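Local coordinates for protein aminotransferase, class I and II (Erwinia tasmaniensis, PDB 5Z0Q) that belongs to the class I and II aminotransferase family and binds pyridoxal-5'-phosphate in an assembly of two subunits, at residues A[99-104]-A[123-128]; A[168-173]-A[200-205]. All blocks are in the same frame, centred on the assembly; numbering follows the deposited sequence.

Contact 1. Residues A[99-104]-A[123-128]; sequences GVVTGI and PIYPPF. With PLP (pyridoxal-5'-phosphate), chain M.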
# COMPACT_ATOMS: atom_id res chain seq x y z
N GLY A 99 3.01 -5.32 -2.15
CA GLY A 99 2.44 -6.64 -2.04
C GLY A 99 2.41 -7.36 -3.37
O GLY A 99 2.70 -6.80 -4.43
N VAL A 100 2.04 -8.64 -3.30
CA VAL A 100 1.98 -9.49 -4.49
C VAL A 100 0.53 -9.62 -4.94
O VAL A 100 0.25 -9.73 -6.13
CB VAL A 100 2.61 -10.87 -4.21
CG1 VAL A 100 2.60 -11.72 -5.48
CG2 VAL A 100 4.02 -10.71 -3.68
N VAL A 101 -0.40 -9.61 -3.97
CA VAL A 101 -1.81 -9.74 -4.30
C VAL A 101 -2.27 -8.58 -5.17
O VAL A 101 -3.06 -8.76 -6.11
CB VAL A 101 -2.65 -9.85 -3.01
CG1 VAL A 101 -4.14 -9.94 -3.35
CG2 VAL A 101 -2.21 -11.05 -2.20
N THR A 102 -1.78 -7.37 -4.89
CA THR A 102 -2.12 -6.23 -5.72
C THR A 102 -1.57 -6.37 -7.14
O THR A 102 -2.21 -5.93 -8.09
CB THR A 102 -1.62 -4.93 -5.08
OG1 THR A 102 -1.93 -3.82 -5.94
CG2 THR A 102 -0.11 -4.98 -4.85
N GLY A 103 -0.41 -7.01 -7.29
CA GLY A 103 0.12 -7.26 -8.62
C GLY A 103 -0.72 -8.24 -9.42
O GLY A 103 -0.81 -8.13 -10.64
N ILE A 104 -1.35 -9.20 -8.74
CA ILE A 104 -2.24 -10.13 -9.42
C ILE A 104 -3.50 -9.41 -9.90
O ILE A 104 -3.97 -9.64 -11.02
CB ILE A 104 -2.58 -11.31 -8.49
CG1 ILE A 104 -1.31 -12.09 -8.14
CG2 ILE A 104 -3.62 -12.21 -9.13
CD1 ILE A 104 -1.53 -13.18 -7.11
N PRO A 123 -6.12 -26.93 -7.27
CA PRO A 123 -6.21 -25.78 -6.36
C PRO A 123 -5.11 -24.75 -6.60
O PRO A 123 -4.16 -25.05 -7.33
CB PRO A 123 -6.07 -26.41 -4.98
CG PRO A 123 -5.21 -27.60 -5.23
CD PRO A 123 -5.61 -28.13 -6.58
N ILE A 124 -5.23 -23.57 -6.01
CA ILE A 124 -4.27 -22.50 -6.23
C ILE A 124 -4.45 -21.42 -5.17
O ILE A 124 -5.43 -21.44 -4.41
CB ILE A 124 -4.42 -21.92 -7.65
CG1 ILE A 124 -3.12 -21.26 -8.12
CG2 ILE A 124 -5.59 -20.94 -7.71
CD1 ILE A 124 -3.15 -20.80 -9.56
N TYR A 125 -3.50 -20.49 -5.10
CA TYR A 125 -3.62 -19.34 -4.22
C TYR A 125 -4.96 -18.64 -4.46
O TYR A 125 -5.27 -18.28 -5.60
CB TYR A 125 -2.44 -18.39 -4.47
CG TYR A 125 -2.30 -17.24 -3.50
CD1 TYR A 125 -2.36 -17.44 -2.13
CD2 TYR A 125 -2.06 -15.95 -3.96
CE1 TYR A 125 -2.22 -16.39 -1.24
CE2 TYR A 125 -1.91 -14.89 -3.08
CZ TYR A 125 -1.99 -15.12 -1.73
OH TYR A 125 -1.85 -14.07 -0.85
N PRO A 126 -5.77 -18.44 -3.42
CA PRO A 126 -7.17 -18.00 -3.61
C PRO A 126 -7.30 -16.74 -4.45
O PRO A 126 -8.22 -16.66 -5.29
CB PRO A 126 -7.66 -17.78 -2.18
CG PRO A 126 -6.86 -18.73 -1.37
CD PRO A 126 -5.50 -18.81 -2.02
N PRO A 127 -6.44 -15.72 -4.28
CA PRO A 127 -6.59 -14.52 -5.12
C PRO A 127 -6.47 -14.77 -6.62
O PRO A 127 -6.79 -13.87 -7.40
CB PRO A 127 -5.46 -13.60 -4.63
CG PRO A 127 -5.28 -13.99 -3.23
CD PRO A 127 -5.45 -15.48 -3.22
N PHE A 128 -6.02 -15.95 -7.05
CA PHE A 128 -5.86 -16.20 -8.48
C PHE A 128 -7.20 -16.28 -9.20
O PHE A 128 -7.33 -15.79 -10.33
CB PHE A 128 -5.05 -17.48 -8.70
CG PHE A 128 -3.57 -17.26 -8.74
CD1 PHE A 128 -2.87 -16.99 -7.58
CD2 PHE A 128 -2.89 -17.30 -9.94
CE1 PHE A 128 -1.51 -16.78 -7.61
CE2 PHE A 128 -1.53 -17.09 -9.98
CZ PHE A 128 -0.84 -16.83 -8.81
N1 PLP M . 1.53 -15.14 -3.66
C2 PLP M . 1.44 -16.41 -3.13
C2A PLP M . 1.30 -17.59 -4.05
C3 PLP M . 1.48 -16.60 -1.76
O3 PLP M . 1.40 -17.87 -1.24
C4 PLP M . 1.61 -15.51 -0.91
C4A PLP M . 1.84 -15.72 0.56
C5 PLP M . 1.70 -14.23 -1.44
C6 PLP M . 1.65 -14.05 -2.82
C5A PLP M . 1.84 -13.04 -0.51
O4P PLP M . 1.39 -11.86 -1.13
P PLP M . 1.18 -10.53 -0.24
O1P PLP M . 0.36 -10.87 0.98
O2P PLP M . 0.48 -9.47 -1.05
O3P PLP M . 2.54 -10.02 0.19
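One phosphate oxygen, O2P of pyridoxal-5'-phosphate, is gripped by two successive backbone N-H groups, of Val100 and of Val101, a residue that also packs against Tyr125. Val100 N donates to O2P over 2.9 Å, and the bond from Val101 N to O2P is nearly straight at 175°. Because helix 101-111 starts here, its dipole would probably favour the phosphate charge. The Tyr125 ring lies over one face of the pyridine. With CG anti to the backbone N (chi1 -172°), it is nearly parallel to the pyridine ring, C2 of the cofactor lying over its centre, 3.6 Å above the ring plane. Pro127 CD covers its other face, fixing the ring between proline and cofactor. Val101 CG2 reaches the ring's edge, 3.3 Å from Tyr125 OH, while Val101 CG1 meets Pro127 CB. One turn further along, Ile104 CD1 touches Tyr125 CD2 and approaches Phe128 CE1 to 3.6 Å. Thr102 OG1 is hydrogen-bonded to Met270 O of the second subunit, so the helix start is tied to the dimer interface as well. Toward the sheet, Val100 and Ile104 pack on Leu235 of strand 232-236, and Phe128 from helix 127-134 packs on Leu170 and Cys172 of strand 166-172.

Contact 2. Residues A[168-173]-A[200-205]; sequences LLLLCN and LVCSDE. With PLP (pyridoxal-5'-phosphate), chain M.
Two neighbouring parallel strands of the large mixed sheet, 166-172 and 200-204, form the beta-alpha-beta unit whose crossover is helix 184-197, and their C-terminal ends reach the cofactor. Residues Leu168 to Cys172 pair in step with Leu200 to Asp204, the short strand axes lying 20° apart. Backbone bonds pass back and forth: Leu169 O accepts from Cys202 N over 2.8 Å with the donor close to the line of the carbonyl. Leu171 is used at both ends, its N giving to Cys202 O and its O receiving Asp204 N. The latter donor stands well above the carbonyl plane, 46° out of it. Asn173 N continues the pairing past the strand, onto Asp204 O.

On the face carrying Leu168, Leu170, Cys172, Leu200, Cys202 and Asp204, Leu170 CD2 lies against Cys202 CB at 3.6 Å, and Leu168 CD1 rests beside Leu200 CB. Helices 101-111 and 127-134 cover this side. On the reverse face Leu171 CD1 meets Val201 CG1 at 3.7 Å, the two side chains crossing obliquely. From this face Ser203 OG donates to Glu205 OE1, which in addition accepts from Phe221 N.

Asp204 CG is anti to the backbone N (chi1 -167°), and the carboxylate beyond it faces the cofactor, with OD2 3.0 Å from N1 of the pyridine ring. Its OD1 takes a weak hydrogen bond from Ile206 N. Cys172 SG, on the adjacent strand, lies 4.0 Å from the methyl carbon C2A. An acidic group so close to the ring nitrogen, as in fold-type I relatives, would probably favour positive charge on the pyridine and so polarise the cofactor, while the strand pairing fixes the backbone from which that side chain extends.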
# COMPACT_ATOMS: atom_id res chain seq x y z
N LEU A 168 -5.49 -14.36 -20.43
CA LEU A 168 -4.45 -14.22 -19.42
C LEU A 168 -4.27 -15.55 -18.69
O LEU A 168 -5.23 -16.07 -18.11
CB LEU A 168 -4.80 -13.11 -18.43
CG LEU A 168 -3.80 -12.82 -17.31
CD1 LEU A 168 -2.43 -12.48 -17.88
CD2 LEU A 168 -4.30 -11.70 -16.42
N LEU A 169 -3.05 -16.08 -18.72
CA LEU A 169 -2.72 -17.32 -18.04
C LEU A 169 -2.05 -17.00 -16.71
O LEU A 169 -1.01 -16.33 -16.68
CB LEU A 169 -1.80 -18.19 -18.91
CG LEU A 169 -1.25 -19.45 -18.24
CD1 LEU A 169 -2.37 -20.41 -17.89
CD2 LEU A 169 -0.22 -20.13 -19.14
N LEU A 170 -2.63 -17.48 -15.62
CA LEU A 170 -2.13 -17.23 -14.28
C LEU A 170 -1.38 -18.47 -13.79
O LEU A 170 -2.00 -19.50 -13.52
CB LEU A 170 -3.27 -16.86 -13.33
CG LEU A 170 -4.13 -15.66 -13.72
CD1 LEU A 170 -5.21 -15.41 -12.69
CD2 LEU A 170 -3.27 -14.42 -13.91
N LEU A 171 -0.06 -18.35 -13.67
CA LEU A 171 0.79 -19.44 -13.22
C LEU A 171 1.31 -19.16 -11.82
O LEU A 171 1.25 -18.03 -11.32
CB LEU A 171 1.96 -19.66 -14.17
CG LEU A 171 1.62 -20.09 -15.60
CD1 LEU A 171 2.90 -20.31 -16.40
CD2 LEU A 171 0.76 -21.33 -15.60
N CYS A 172 1.82 -20.21 -11.18
CA CYS A 172 2.33 -20.12 -9.82
C CYS A 172 3.47 -21.12 -9.68
O CYS A 172 3.23 -22.32 -9.60
CB CYS A 172 1.23 -20.39 -8.79
SG CYS A 172 1.71 -20.15 -7.07
N ASN A 173 4.71 -20.61 -9.66
CA ASN A 173 5.89 -21.47 -9.60
C ASN A 173 6.93 -20.87 -8.65
O ASN A 173 7.50 -19.82 -8.95
CB ASN A 173 6.49 -21.65 -10.99
CG ASN A 173 7.72 -22.54 -10.99
OD1 ASN A 173 7.91 -23.36 -10.09
ND2 ASN A 173 8.57 -22.37 -11.99
N LEU A 200 -1.40 -14.05 -22.41
CA LEU A 200 -0.47 -13.38 -21.52
C LEU A 200 -0.31 -14.20 -20.25
O LEU A 200 -1.26 -14.85 -19.78
CB LEU A 200 -0.95 -11.96 -21.20
CG LEU A 200 -1.03 -11.01 -22.39
CD1 LEU A 200 -1.70 -9.70 -22.01
CD2 LEU A 200 0.36 -10.76 -22.96
N VAL A 201 0.89 -14.17 -19.68
CA VAL A 201 1.24 -15.01 -18.55
C VAL A 201 1.55 -14.13 -17.35
O VAL A 201 2.25 -13.12 -17.47
CB VAL A 201 2.43 -15.93 -18.87
CG1 VAL A 201 2.73 -16.85 -17.69
CG2 VAL A 201 2.15 -16.74 -20.13
N CYS A 202 1.01 -14.50 -16.19
CA CYS A 202 1.31 -13.84 -14.92
C CYS A 202 1.86 -14.91 -13.98
O CYS A 202 1.11 -15.70 -13.41
CB CYS A 202 0.07 -13.17 -14.34
SG CYS A 202 0.36 -12.27 -12.80
N SER A 203 3.19 -14.93 -13.83
CA SER A 203 3.88 -15.95 -13.05
C SER A 203 4.14 -15.42 -11.65
O SER A 203 4.87 -14.45 -11.47
CB SER A 203 5.19 -16.35 -13.73
OG SER A 203 5.84 -17.39 -13.02
N ASP A 204 3.53 -16.07 -10.65
CA ASP A 204 3.74 -15.72 -9.25
C ASP A 204 4.89 -16.57 -8.72
O ASP A 204 4.74 -17.78 -8.54
CB ASP A 204 2.46 -15.95 -8.45
CG ASP A 204 2.51 -15.32 -7.06
OD1 ASP A 204 3.59 -15.32 -6.44
OD2 ASP A 204 1.47 -14.82 -6.60
N GLU A 205 6.02 -15.93 -8.46
CA GLU A 205 7.22 -16.65 -8.03
C GLU A 205 7.68 -16.15 -6.66
O GLU A 205 8.86 -15.86 -6.46
CB GLU A 205 8.32 -16.50 -9.08
CG GLU A 205 7.82 -16.78 -10.49
CD GLU A 205 8.93 -16.76 -11.54
OE1 GLU A 205 8.69 -17.26 -12.66
OE2 GLU A 205 10.03 -16.24 -11.24
N1 PLP M . 1.53 -15.14 -3.66
C2 PLP M . 1.44 -16.41 -3.13
C2A PLP M . 1.30 -17.59 -4.05
C3 PLP M . 1.48 -16.60 -1.76
O3 PLP M . 1.40 -17.87 -1.24
C4 PLP M . 1.61 -15.51 -0.91
C4A PLP M . 1.84 -15.72 0.56
C5 PLP M . 1.70 -14.23 -1.44
C6 PLP M . 1.65 -14.05 -2.82
C5A PLP M . 1.84 -13.04 -0.51
O4P PLP M . 1.39 -11.86 -1.13
P PLP M . 1.18 -10.53 -0.24
O1P PLP M . 0.36 -10.87 0.98
O2P PLP M . 0.48 -9.47 -1.05
O3P PLP M . 2.54 -10.02 0.19

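In the fold
Contact 1 closes before contact 2 opens along the chain, yet their centres lie only about 10 Å apart, and both reach the same cofactor. Contact 1 joins the beginning of helix 101-111 to the segment leading into helix 127-134; contact 2 joins adjacent central strands of the large mixed sheet on which those helices pack. The layers meet where Phe128 CZ lies 3.4 Å from Asp204 CB, and Ile104 also touches the Asp204 carboxylate. Thus residues 99-104 bind the phosphate, Tyr125 packs on the ring face and Asp204 approaches the ring nitrogen, a division characteristic of fold-type I enzymes. Tyr66 of the second subunit adds a further hydrogen bond, making the pocket a shared property of the dimer.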